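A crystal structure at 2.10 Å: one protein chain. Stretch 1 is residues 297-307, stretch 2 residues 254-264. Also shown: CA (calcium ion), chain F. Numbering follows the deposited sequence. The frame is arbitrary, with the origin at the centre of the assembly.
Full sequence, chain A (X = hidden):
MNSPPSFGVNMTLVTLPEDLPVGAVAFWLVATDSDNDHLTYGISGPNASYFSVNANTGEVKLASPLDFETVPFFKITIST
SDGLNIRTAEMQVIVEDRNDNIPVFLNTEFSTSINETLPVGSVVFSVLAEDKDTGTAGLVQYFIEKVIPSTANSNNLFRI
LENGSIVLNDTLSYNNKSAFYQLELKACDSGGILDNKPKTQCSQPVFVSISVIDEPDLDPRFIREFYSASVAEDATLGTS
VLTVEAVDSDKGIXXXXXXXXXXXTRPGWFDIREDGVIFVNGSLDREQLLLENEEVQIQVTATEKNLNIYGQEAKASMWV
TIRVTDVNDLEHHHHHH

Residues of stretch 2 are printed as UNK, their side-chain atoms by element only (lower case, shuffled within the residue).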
# COMPACT_ATOMS: atom_id res chain seq x y z
N GLN A 297 12.59 -35.39 -42.93
CA GLN A 297 12.21 -34.68 -41.71
C GLN A 297 12.18 -33.17 -41.98
O GLN A 297 13.10 -32.63 -42.61
CB GLN A 297 13.15 -35.02 -40.55
CG GLN A 297 13.00 -36.46 -40.02
CD GLN A 297 13.46 -36.62 -38.59
OE1 GLN A 297 14.15 -37.59 -38.23
NE2 GLN A 297 13.08 -35.67 -37.75
N ILE A 298 11.13 -32.51 -41.50
CA ILE A 298 10.83 -31.09 -41.82
C ILE A 298 10.47 -30.33 -40.56
O ILE A 298 9.61 -30.79 -39.80
CB ILE A 298 9.69 -31.02 -42.88
CG1 ILE A 298 10.24 -30.51 -44.19
CG2 ILE A 298 8.52 -30.13 -42.51
CD1 ILE A 298 10.93 -31.57 -44.99
N GLN A 299 11.14 -29.20 -40.30
CA GLN A 299 10.80 -28.32 -39.19
C GLN A 299 9.79 -27.24 -39.63
O GLN A 299 10.08 -26.44 -40.52
CB GLN A 299 12.03 -27.64 -38.63
CG GLN A 299 11.79 -27.02 -37.26
CD GLN A 299 12.99 -26.24 -36.77
OE1 GLN A 299 13.55 -25.44 -37.50
NE2 GLN A 299 13.40 -26.49 -35.52
N VAL A 300 8.63 -27.23 -38.97
CA VAL A 300 7.59 -26.25 -39.16
C VAL A 300 7.55 -25.29 -37.97
O VAL A 300 7.53 -25.71 -36.79
CB VAL A 300 6.22 -26.94 -39.37
CG1 VAL A 300 5.09 -25.91 -39.38
CG2 VAL A 300 6.22 -27.71 -40.67
N THR A 301 7.51 -24.01 -38.31
CA THR A 301 7.45 -22.93 -37.34
C THR A 301 6.11 -22.25 -37.53
O THR A 301 5.74 -21.95 -38.65
CB THR A 301 8.59 -21.92 -37.58
OG1 THR A 301 9.84 -22.57 -37.34
CG2 THR A 301 8.48 -20.71 -36.69
N ALA A 302 5.38 -22.08 -36.43
CA ALA A 302 4.11 -21.38 -36.39
C ALA A 302 4.35 -20.06 -35.70
O ALA A 302 4.98 -20.03 -34.66
CB ALA A 302 3.08 -22.20 -35.62
N THR A 303 3.83 -18.99 -36.26
CA THR A 303 4.03 -17.63 -35.77
C THR A 303 2.67 -16.93 -35.74
O THR A 303 1.94 -16.94 -36.74
CB THR A 303 4.99 -16.85 -36.70
OG1 THR A 303 6.18 -17.61 -36.94
CG2 THR A 303 5.36 -15.53 -36.11
N GLU A 304 2.34 -16.33 -34.61
CA GLU A 304 1.14 -15.52 -34.48
C GLU A 304 1.28 -14.31 -35.38
O GLU A 304 2.38 -13.87 -35.68
CB GLU A 304 0.88 -15.14 -33.04
CG GLU A 304 0.51 -16.35 -32.19
CD GLU A 304 0.31 -16.08 -30.71
OE1 GLU A 304 0.10 -14.93 -30.31
OE2 GLU A 304 0.27 -17.03 -29.93
N LYS A 305 0.16 -13.77 -35.82
CA LYS A 305 0.20 -12.67 -36.77
C LYS A 305 0.58 -11.37 -36.10
O LYS A 305 1.26 -10.56 -36.70
CB LYS A 305 -1.11 -12.55 -37.52
CG LYS A 305 -1.25 -13.63 -38.59
CD LYS A 305 -2.31 -13.32 -39.65
CE LYS A 305 -1.86 -12.29 -40.66
NZ LYS A 305 -2.98 -11.96 -41.59
N ASN A 306 0.16 -11.18 -34.86
CA ASN A 306 0.50 -10.00 -34.10
C ASN A 306 1.63 -10.27 -33.12
O ASN A 306 1.81 -11.41 -32.66
CB ASN A 306 -0.73 -9.48 -33.36
CG ASN A 306 -1.85 -9.10 -34.32
OD1 ASN A 306 -2.74 -9.89 -34.61
ND2 ASN A 306 -1.74 -7.92 -34.89
N LEU A 307 2.38 -9.21 -32.82
CA LEU A 307 3.50 -9.30 -31.90
C LEU A 307 2.95 -9.41 -30.50
O LEU A 307 1.87 -8.93 -30.22
CB LEU A 307 4.42 -8.06 -32.02
CG LEU A 307 5.05 -7.80 -33.40
CD1 LEU A 307 5.87 -6.52 -33.36
CD2 LEU A 307 5.89 -8.97 -33.89
N UNK A 254 -7.13 -15.72 -29.29
CA UNK A 254 -7.13 -16.61 -30.48
C UNK A 254 -6.73 -15.87 -31.77
O UNK A 254 -7.52 -15.77 -32.72
c UNK A 254 -9.22 -17.64 -29.46
n UNK A 254 -10.35 -16.95 -29.28
o UNK A 254 -8.83 -18.52 -28.68
c UNK A 254 -8.47 -17.34 -30.73
N UNK A 255 -5.51 -15.36 -31.74
CA UNK A 255 -4.84 -14.67 -32.84
C UNK A 255 -4.65 -15.70 -33.94
O UNK A 255 -4.40 -16.86 -33.66
o UNK A 255 -1.69 -12.66 -32.93
o UNK A 255 -3.38 -12.74 -34.30
c UNK A 255 -2.81 -13.12 -33.26
c UNK A 255 -3.45 -14.18 -32.35
N UNK A 256 -4.72 -15.26 -35.19
CA UNK A 256 -4.44 -16.13 -36.33
C UNK A 256 -2.96 -16.59 -36.33
O UNK A 256 -2.07 -15.84 -35.91
c UNK A 256 -6.23 -15.02 -37.76
c UNK A 256 -4.37 -16.28 -38.85
c UNK A 256 -4.73 -15.39 -37.66
c UNK A 256 -6.58 -14.19 -38.99
N UNK A 257 -2.71 -17.80 -36.83
CA UNK A 257 -1.36 -18.31 -36.93
C UNK A 257 -0.96 -18.57 -38.38
O UNK A 257 -1.76 -19.07 -39.14
c UNK A 257 0.13 -20.25 -36.38
c UNK A 257 -1.37 -19.32 -34.64
c UNK A 257 -1.21 -19.62 -36.10
N UNK A 258 0.29 -18.24 -38.73
CA UNK A 258 0.87 -18.65 -40.00
C UNK A 258 2.03 -19.58 -39.77
O UNK A 258 2.47 -19.77 -38.64
c UNK A 258 0.18 -16.55 -41.10
c UNK A 258 1.31 -17.46 -40.85
o UNK A 258 2.33 -16.74 -40.17
N UNK A 259 2.51 -20.20 -40.84
CA UNK A 259 3.48 -21.29 -40.74
C UNK A 259 4.56 -21.05 -41.77
O UNK A 259 4.32 -20.42 -42.77
o UNK A 259 -1.64 -23.63 -37.61
c UNK A 259 2.79 -22.64 -41.04
c UNK A 259 1.56 -22.89 -40.18
c UNK A 259 -0.64 -23.36 -38.52
c UNK A 259 -0.82 -22.66 -39.71
c UNK A 259 0.61 -23.78 -38.18
c UNK A 259 0.28 -22.44 -40.54
c UNK A 259 1.69 -23.56 -39.00
N UNK A 260 5.76 -21.53 -41.51
CA UNK A 260 6.83 -21.58 -42.50
C UNK A 260 7.69 -22.81 -42.17
O UNK A 260 7.69 -23.27 -41.05
c UNK A 260 7.68 -20.31 -42.47
o UNK A 260 8.14 -20.06 -41.14
N UNK A 261 8.33 -23.36 -43.19
CA UNK A 261 9.29 -24.42 -43.06
C UNK A 261 10.59 -23.72 -42.73
O UNK A 261 11.13 -22.96 -43.55
c UNK A 261 8.10 -25.89 -44.66
c UNK A 261 10.51 -26.30 -44.18
c UNK A 261 9.42 -25.24 -44.34
N UNK A 262 11.06 -23.95 -41.51
CA UNK A 262 12.24 -23.30 -40.96
C UNK A 262 13.51 -24.12 -41.21
O UNK A 262 14.62 -23.59 -41.08
c UNK A 262 12.05 -23.04 -39.46
o UNK A 262 11.26 -24.05 -38.85
N UNK A 263 13.35 -25.40 -41.54
CA UNK A 263 14.47 -26.31 -41.74
C UNK A 263 14.04 -27.65 -42.28
O UNK A 263 12.91 -28.09 -42.03
o UNK A 263 17.22 -27.19 -41.43
c UNK A 263 16.66 -26.54 -40.54
c UNK A 263 15.18 -26.56 -40.40
n UNK A 263 17.33 -25.78 -39.69
N UNK A 264 14.95 -28.34 -42.99
CA UNK A 264 14.73 -29.74 -43.35
C UNK A 264 15.98 -30.53 -43.79
O UNK A 264 17.04 -29.97 -44.06
c UNK A 264 13.70 -29.83 -44.48
o UNK A 264 14.29 -29.66 -45.74
CA CA F . -0.35 -15.58 -28.04
O HOH W 1 -1.40 -11.98 -30.51
O HOH W 2 6.13 -19.16 -39.14
O HOH W 3 1.50 -13.85 -27.73
O HOH W 4 -2.06 -13.85 -28.61

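Position 254 has two side-chain carbons, the second carrying one oxygen and one nitrogen. It is an amide of the short kind and touches nothing on stretch 1. This is Asn254.

Position 255 has two carbons, the second carrying two oxygens: a short carboxylate. One oxygen accepts a hydrogen bond from Asn306 N at 3.1 Å. This is Asp255, and the accepting atom is OD2. A water donates to the same OD2.

Position 256 has four carbons, forked at the first, with one arm two carbons long. The one-carbon arm lies 3.7 Å from Lys305 CD, and the backbone O accepts from Lys305 N at 3.0 Å. This is Ile256, and the carbon near Lys305 is CG2.

Position 257 has three carbons, one carrying the other two. One of the outer carbons packs against Ala302 CB at 3.6 Å. This is Val257, and that atom is CG1.

Position 258 has one carbon carrying an oxygen and a carbon. Its N donates to Thr303 O at 2.9 Å, and its O accepts from Thr303 N at 2.8 Å. The bond from the side-chain oxygen to Thr303 O, at 3.5 Å, is weak. This is Thr258, and that oxygen is OG1.

Position 259 has one carbon, then a six-carbon ring bearing an oxygen. The ring lies obliquely near Ala302 and Val300, with one ring carbon 3.9 Å from Ala302 CB. Only tyrosine fits: Tyr259. That carbon is CE2, and the OH is hydrogen-bonded elsewhere in the structure.

Position 260 has one carbon and one oxygen. Its backbone pairs with Thr301, N to O at 2.9 Å and O to N at 2.8 Å. A water joins the side-chain oxygen to Thr301 O and Thr303 OG1. This is Ser260, and that oxygen is OG.

Position 261 is again one carbon carrying two. One of the two is 4.2 Å from Ile298 CG1. This is Val261, and that atom is CG1.

Position 262 has one carbon and one oxygen. The oxygen is within 2.5 Å of Thr301 OG1, a hydrogen bond in which either could donate. This is Ser262. Its N donates to Gln299 O at 2.9 Å.

Position 263 has two carbons, the second with one oxygen and one nitrogen. Its backbone O accepts from Gln299 N at 2.7 Å. This is Asn263.

Position 264 has one carbon and one oxygen. Its CB is 3.3 Å from Ile298 CD1. This is Ser264.

The two strands run antiparallel, and backbone hydrogen bonds hold them together. A bulge between Gln299 and Val300 shifts the register by one. Val257, Tyr259 and Val261 share a face with Ile298, Val300 and Ala302, where apolar side chains pack. Thr258 and Ser260 share the polar face with Thr301 and Thr303. Asp255 OD2 also accepts a hydrogen bond from Asn306 N. Nearby, Glu304 binds calcium through OE1 and OE2.

Stretch 2 254-264: NDIVTYSVSNS
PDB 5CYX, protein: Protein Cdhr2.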